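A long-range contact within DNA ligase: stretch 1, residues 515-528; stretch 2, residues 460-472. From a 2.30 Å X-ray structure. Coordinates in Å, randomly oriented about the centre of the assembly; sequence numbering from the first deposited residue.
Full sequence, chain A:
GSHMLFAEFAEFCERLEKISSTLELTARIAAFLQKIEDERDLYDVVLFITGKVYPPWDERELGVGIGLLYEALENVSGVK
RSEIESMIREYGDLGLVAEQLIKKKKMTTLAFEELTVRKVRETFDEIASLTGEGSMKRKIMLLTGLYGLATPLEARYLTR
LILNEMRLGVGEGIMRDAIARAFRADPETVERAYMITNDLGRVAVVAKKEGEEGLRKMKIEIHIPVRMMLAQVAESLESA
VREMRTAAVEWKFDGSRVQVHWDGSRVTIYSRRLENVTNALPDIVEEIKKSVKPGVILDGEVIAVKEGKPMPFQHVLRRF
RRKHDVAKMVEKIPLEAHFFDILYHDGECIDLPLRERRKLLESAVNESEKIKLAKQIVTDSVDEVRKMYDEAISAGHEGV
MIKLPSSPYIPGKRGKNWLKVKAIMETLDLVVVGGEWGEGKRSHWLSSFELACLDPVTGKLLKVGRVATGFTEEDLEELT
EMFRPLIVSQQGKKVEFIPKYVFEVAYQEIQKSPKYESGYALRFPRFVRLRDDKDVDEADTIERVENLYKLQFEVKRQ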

# COMPACT_ATOMS: atom_id res chain seq x y z
N LYS A 515 4.27 25.10 10.52
CA LYS A 515 5.43 24.38 11.07
C LYS A 515 5.89 23.16 10.28
O LYS A 515 7.06 22.76 10.37
CB LYS A 515 5.23 24.05 12.56
CG LYS A 515 4.72 22.66 12.87
CD LYS A 515 4.94 22.30 14.34
CE LYS A 515 6.41 22.03 14.66
NZ LYS A 515 6.58 21.45 16.02
N TYR A 516 5.00 22.57 9.49
CA TYR A 516 5.39 21.45 8.63
C TYR A 516 5.07 21.71 7.17
O TYR A 516 4.11 22.39 6.83
CB TYR A 516 4.71 20.15 9.05
CG TYR A 516 4.94 19.68 10.47
CD1 TYR A 516 6.23 19.40 10.94
CD2 TYR A 516 3.87 19.46 11.32
CE1 TYR A 516 6.43 18.95 12.24
CE2 TYR A 516 4.06 19.01 12.61
CZ TYR A 516 5.33 18.75 13.07
OH TYR A 516 5.51 18.31 14.35
N GLU A 517 5.91 21.12 6.33
CA GLU A 517 5.76 21.10 4.89
C GLU A 517 4.33 20.79 4.41
O GLU A 517 3.89 21.32 3.39
CB GLU A 517 6.76 20.09 4.31
CG GLU A 517 6.74 18.70 5.01
CD GLU A 517 7.80 18.48 6.12
OE1 GLU A 517 8.34 17.35 6.12
OE2 GLU A 517 8.07 19.38 6.98
N SER A 518 3.62 19.95 5.15
CA SER A 518 2.26 19.55 4.78
C SER A 518 1.25 20.70 4.84
O SER A 518 0.25 20.68 4.13
CB SER A 518 1.78 18.40 5.66
OG SER A 518 1.51 18.86 6.99
N GLY A 519 1.52 21.68 5.69
CA GLY A 519 0.58 22.76 5.97
C GLY A 519 -0.43 22.41 7.06
O GLY A 519 -1.40 23.13 7.28
N TYR A 520 -0.20 21.29 7.76
CA TYR A 520 -1.13 20.77 8.76
C TYR A 520 -0.39 20.20 9.96
O TYR A 520 0.74 19.73 9.84
CB TYR A 520 -2.05 19.69 8.16
CG TYR A 520 -2.93 20.22 7.06
CD1 TYR A 520 -4.11 20.89 7.34
CD2 TYR A 520 -2.57 20.06 5.72
CE1 TYR A 520 -4.92 21.40 6.33
CE2 TYR A 520 -3.37 20.56 4.70
CZ TYR A 520 -4.55 21.23 5.01
OH TYR A 520 -5.35 21.73 4.00
N ALA A 521 -1.04 20.25 11.12
CA ALA A 521 -0.49 19.67 12.34
C ALA A 521 -1.58 18.94 13.11
O ALA A 521 -2.71 19.43 13.22
CB ALA A 521 0.14 20.75 13.20
N LEU A 522 -1.24 17.77 13.64
CA LEU A 522 -2.16 17.05 14.50
C LEU A 522 -2.11 17.62 15.92
O LEU A 522 -1.02 17.82 16.49
CB LEU A 522 -1.85 15.55 14.52
CG LEU A 522 -1.86 14.77 13.19
CD1 LEU A 522 -1.57 13.31 13.46
CD2 LEU A 522 -3.19 14.93 12.46
N ARG A 523 -3.29 17.90 16.46
CA ARG A 523 -3.47 18.33 17.84
C ARG A 523 -3.82 17.09 18.67
O ARG A 523 -4.79 16.38 18.37
CB ARG A 523 -4.57 19.39 17.90
CG ARG A 523 -4.87 19.99 19.27
CD ARG A 523 -4.01 21.23 19.59
NE ARG A 523 -4.24 21.70 20.96
CZ ARG A 523 -3.35 22.34 21.72
NH1 ARG A 523 -2.13 22.61 21.27
NH2 ARG A 523 -3.69 22.71 22.96
N PHE A 524 -3.01 16.82 19.69
CA PHE A 524 -3.14 15.63 20.56
C PHE A 524 -3.14 14.29 19.83
O PHE A 524 -4.05 13.48 20.01
CB PHE A 524 -4.32 15.76 21.55
CG PHE A 524 -4.32 17.04 22.32
CD1 PHE A 524 -5.29 18.00 22.10
CD2 PHE A 524 -3.32 17.29 23.25
CE1 PHE A 524 -5.27 19.21 22.81
CE2 PHE A 524 -3.30 18.49 23.96
CZ PHE A 524 -4.28 19.45 23.73
N PRO A 525 -2.08 14.03 19.03
CA PRO A 525 -1.95 12.73 18.37
C PRO A 525 -1.70 11.65 19.43
O PRO A 525 -1.06 11.91 20.45
CB PRO A 525 -0.72 12.92 17.47
CG PRO A 525 0.08 13.95 18.15
CD PRO A 525 -0.92 14.90 18.74
N ARG A 526 -2.21 10.46 19.19
CA ARG A 526 -2.11 9.40 20.18
C ARG A 526 -1.93 8.09 19.45
O ARG A 526 -2.69 7.78 18.53
CB ARG A 526 -3.36 9.38 21.09
CG ARG A 526 -3.40 8.24 22.12
CD ARG A 526 -4.55 8.42 23.16
NE ARG A 526 -4.19 9.43 24.16
CZ ARG A 526 -3.49 9.17 25.26
NH1 ARG A 526 -3.07 7.94 25.52
NH2 ARG A 526 -3.20 10.16 26.10
N PHE A 527 -0.93 7.32 19.86
CA PHE A 527 -0.60 6.06 19.23
C PHE A 527 -1.67 5.02 19.53
O PHE A 527 -2.03 4.80 20.68
CB PHE A 527 0.78 5.58 19.70
CG PHE A 527 1.21 4.24 19.13
CD1 PHE A 527 1.69 4.13 17.82
CD2 PHE A 527 1.18 3.09 19.93
CE1 PHE A 527 2.10 2.90 17.31
CE2 PHE A 527 1.60 1.85 19.42
CZ PHE A 527 2.07 1.76 18.12
N VAL A 528 -2.19 4.39 18.47
CA VAL A 528 -3.13 3.29 18.60
C VAL A 528 -2.39 1.94 18.45
O VAL A 528 -2.37 1.14 19.39
CB VAL A 528 -4.29 3.42 17.58
CG1 VAL A 528 -5.33 2.33 17.81
CG2 VAL A 528 -4.94 4.81 17.69
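Stretch 2, residues 460-472: KLLKVGRVATGFT

Two parallel strands meet here with little direct backbone pairing, and water fills in where they part. Leu522 N donates to Val464 O at 2.9 Å. Next, a water accepts a hydrogen bond from Arg466 N at 3.0 Å and donates one to Leu522 O, also at 3.0 Å. It stands between Arg466 and Leu522 where a direct bond might be expected.

Stretch 2 runs as a strand through Val467, kinked at Val464 (phi -140°, psi -14°), then continues as loop to Thr472. Its strand runs in the same direction as strand 520-523 of stretch 1. The axes cross at -19° and come within 4.7 Å. Val464 lies beside Ala521, with CA atoms 5.0 Å apart. Val464 O also receives a CA-H...O contact from Ala521 CA at 3.2 Å. Val464 CG1 packs on Leu522 CG at 3.7 Å.

Before strand 520-523, a type I turn from Tyr516 to Gly519 lies against Leu462 and Lys463. Leu462 lies by Ser518, CB to CB at 3.7 Å. Lys463 is gripped from both its polar backbone atoms. Its N gives a weak hydrogen bond to Glu517 OE1 at 3.3 Å, and its O accepts a short one from Ser518 OG at 2.6 Å. The same Ser518 OG accepts from Tyr520 N at 3.1 Å, so one hydroxyl ties the turn to both strands. Val464 N lies over one face of the Tyr516 ring. Gly465 follows, its N 3.5 Å from Tyr516 CE2. Phi of 168° and psi of -170° leave Gly465 almost fully extended. A CB there would lie only 3.4 Å from Leu522 CB.

Past strand 520-523, Pro525 CG approaches Arg466 O at 3.0 Å. Val467 points toward stretch 1, its CB 4.2 Å from Pro525 CB. Two waters each join Thr469 OG1 to Pro525 O; one of them also accepts from Ala468 N at 2.9 Å.

The backbones meet directly again at Phe527, whose N donates to Thr469 O at 2.9 Å with a nearly straight angle of 170°. Gly470 turns here with phi 102° and psi 1°. Its CA is 4.5 Å from Phe527 CA, and a CB would clash with Phe527 O at 2.4 Å. Phe471 then stacks its ring, offset, on that of Phe527. The centroids are 4.3 Å apart and the planes differ by 18°. Phe527 CB sits over the Phe471 face, 3.7 Å from the ring centroid.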

# COMPACT_ATOMS: atom_id res chain seq x y z
N LYS A 460 6.42 11.87 -2.20
CA LYS A 460 7.09 12.52 -1.08
C LYS A 460 6.28 12.39 0.22
O LYS A 460 5.05 12.32 0.18
CB LYS A 460 7.39 13.99 -1.41
CG LYS A 460 8.53 14.15 -2.42
CD LYS A 460 8.41 15.43 -3.24
CE LYS A 460 9.35 16.50 -2.74
NZ LYS A 460 9.52 17.58 -3.75
N LEU A 461 6.97 12.34 1.35
CA LEU A 461 6.32 12.28 2.66
C LEU A 461 6.28 13.66 3.28
O LEU A 461 7.33 14.31 3.43
CB LEU A 461 7.05 11.31 3.61
CG LEU A 461 6.77 9.81 3.66
CD1 LEU A 461 5.47 9.40 2.94
CD2 LEU A 461 7.93 9.05 3.11
N LEU A 462 5.08 14.12 3.61
CA LEU A 462 4.89 15.44 4.19
C LEU A 462 4.56 15.31 5.68
O LEU A 462 3.56 14.69 6.06
CB LEU A 462 3.80 16.23 3.44
CG LEU A 462 3.85 16.26 1.90
CD1 LEU A 462 2.67 17.04 1.32
CD2 LEU A 462 5.15 16.86 1.40
N LYS A 463 5.43 15.89 6.52
CA LYS A 463 5.26 15.86 7.97
C LYS A 463 3.94 16.46 8.41
O LYS A 463 3.46 17.44 7.84
CB LYS A 463 6.40 16.57 8.70
CG LYS A 463 7.60 15.69 8.97
CD LYS A 463 8.31 16.12 10.25
CE LYS A 463 9.70 15.51 10.33
NZ LYS A 463 10.40 15.91 11.58
N VAL A 464 3.36 15.86 9.44
CA VAL A 464 2.01 16.19 9.83
C VAL A 464 1.88 16.25 11.37
O VAL A 464 0.91 16.78 11.91
CB VAL A 464 1.04 15.20 9.13
CG1 VAL A 464 0.21 14.39 10.09
CG2 VAL A 464 0.21 15.92 8.09
N GLY A 465 2.88 15.74 12.07
CA GLY A 465 2.87 15.81 13.52
C GLY A 465 3.91 14.95 14.20
O GLY A 465 4.80 14.39 13.56
N ARG A 466 3.76 14.86 15.52
CA ARG A 466 4.67 14.10 16.37
C ARG A 466 3.89 13.47 17.52
O ARG A 466 3.06 14.12 18.14
CB ARG A 466 5.75 15.03 16.92
CG ARG A 466 6.88 14.28 17.55
CD ARG A 466 6.93 14.52 19.01
NE ARG A 466 7.76 15.68 19.32
CZ ARG A 466 7.99 16.12 20.56
NH1 ARG A 466 7.45 15.48 21.60
NH2 ARG A 466 8.77 17.19 20.75
N VAL A 467 4.20 12.21 17.81
CA VAL A 467 3.44 11.42 18.79
C VAL A 467 4.34 10.84 19.88
O VAL A 467 5.43 10.35 19.59
CB VAL A 467 2.56 10.32 18.10
CG1 VAL A 467 3.41 9.27 17.38
CG2 VAL A 467 1.61 9.67 19.09
N ALA A 468 3.85 10.90 21.12
CA ALA A 468 4.59 10.40 22.29
C ALA A 468 3.68 9.65 23.27
O ALA A 468 4.16 8.87 24.10
CB ALA A 468 5.30 11.54 22.99
N THR A 469 2.37 9.88 23.17
CA THR A 469 1.41 9.21 24.04
C THR A 469 0.79 7.98 23.38
O THR A 469 0.71 7.89 22.16
CB THR A 469 0.28 10.17 24.53
OG1 THR A 469 -0.41 10.75 23.41
CG2 THR A 469 0.85 11.28 25.38
N GLY A 470 0.35 7.04 24.21
CA GLY A 470 -0.37 5.86 23.76
C GLY A 470 0.50 4.63 23.72
O GLY A 470 0.03 3.56 23.34
N PHE A 471 1.77 4.77 24.12
CA PHE A 471 2.76 3.67 24.08
C PHE A 471 2.93 2.99 25.43
O PHE A 471 3.05 3.66 26.45
CB PHE A 471 4.14 4.20 23.65
CG PHE A 471 4.18 4.84 22.30
CD1 PHE A 471 4.28 4.07 21.14
CD2 PHE A 471 4.16 6.23 22.18
CE1 PHE A 471 4.33 4.66 19.89
CE2 PHE A 471 4.21 6.83 20.93
CZ PHE A 471 4.29 6.04 19.78
N THR A 472 2.95 1.65 25.45
CA THR A 472 3.43 0.91 26.63
C THR A 472 4.94 0.85 26.54
O THR A 472 5.52 1.17 25.49
CB THR A 472 2.93 -0.54 26.67
OG1 THR A 472 3.44 -1.25 25.54
CG2 THR A 472 1.42 -0.60 26.68
O HOH W 1 1.76 16.76 16.58
O HOH W 2 1.38 12.23 21.69
O HOH W 3 -2.08 12.84 22.92
O HOH W 4 -1.55 1.94 22.12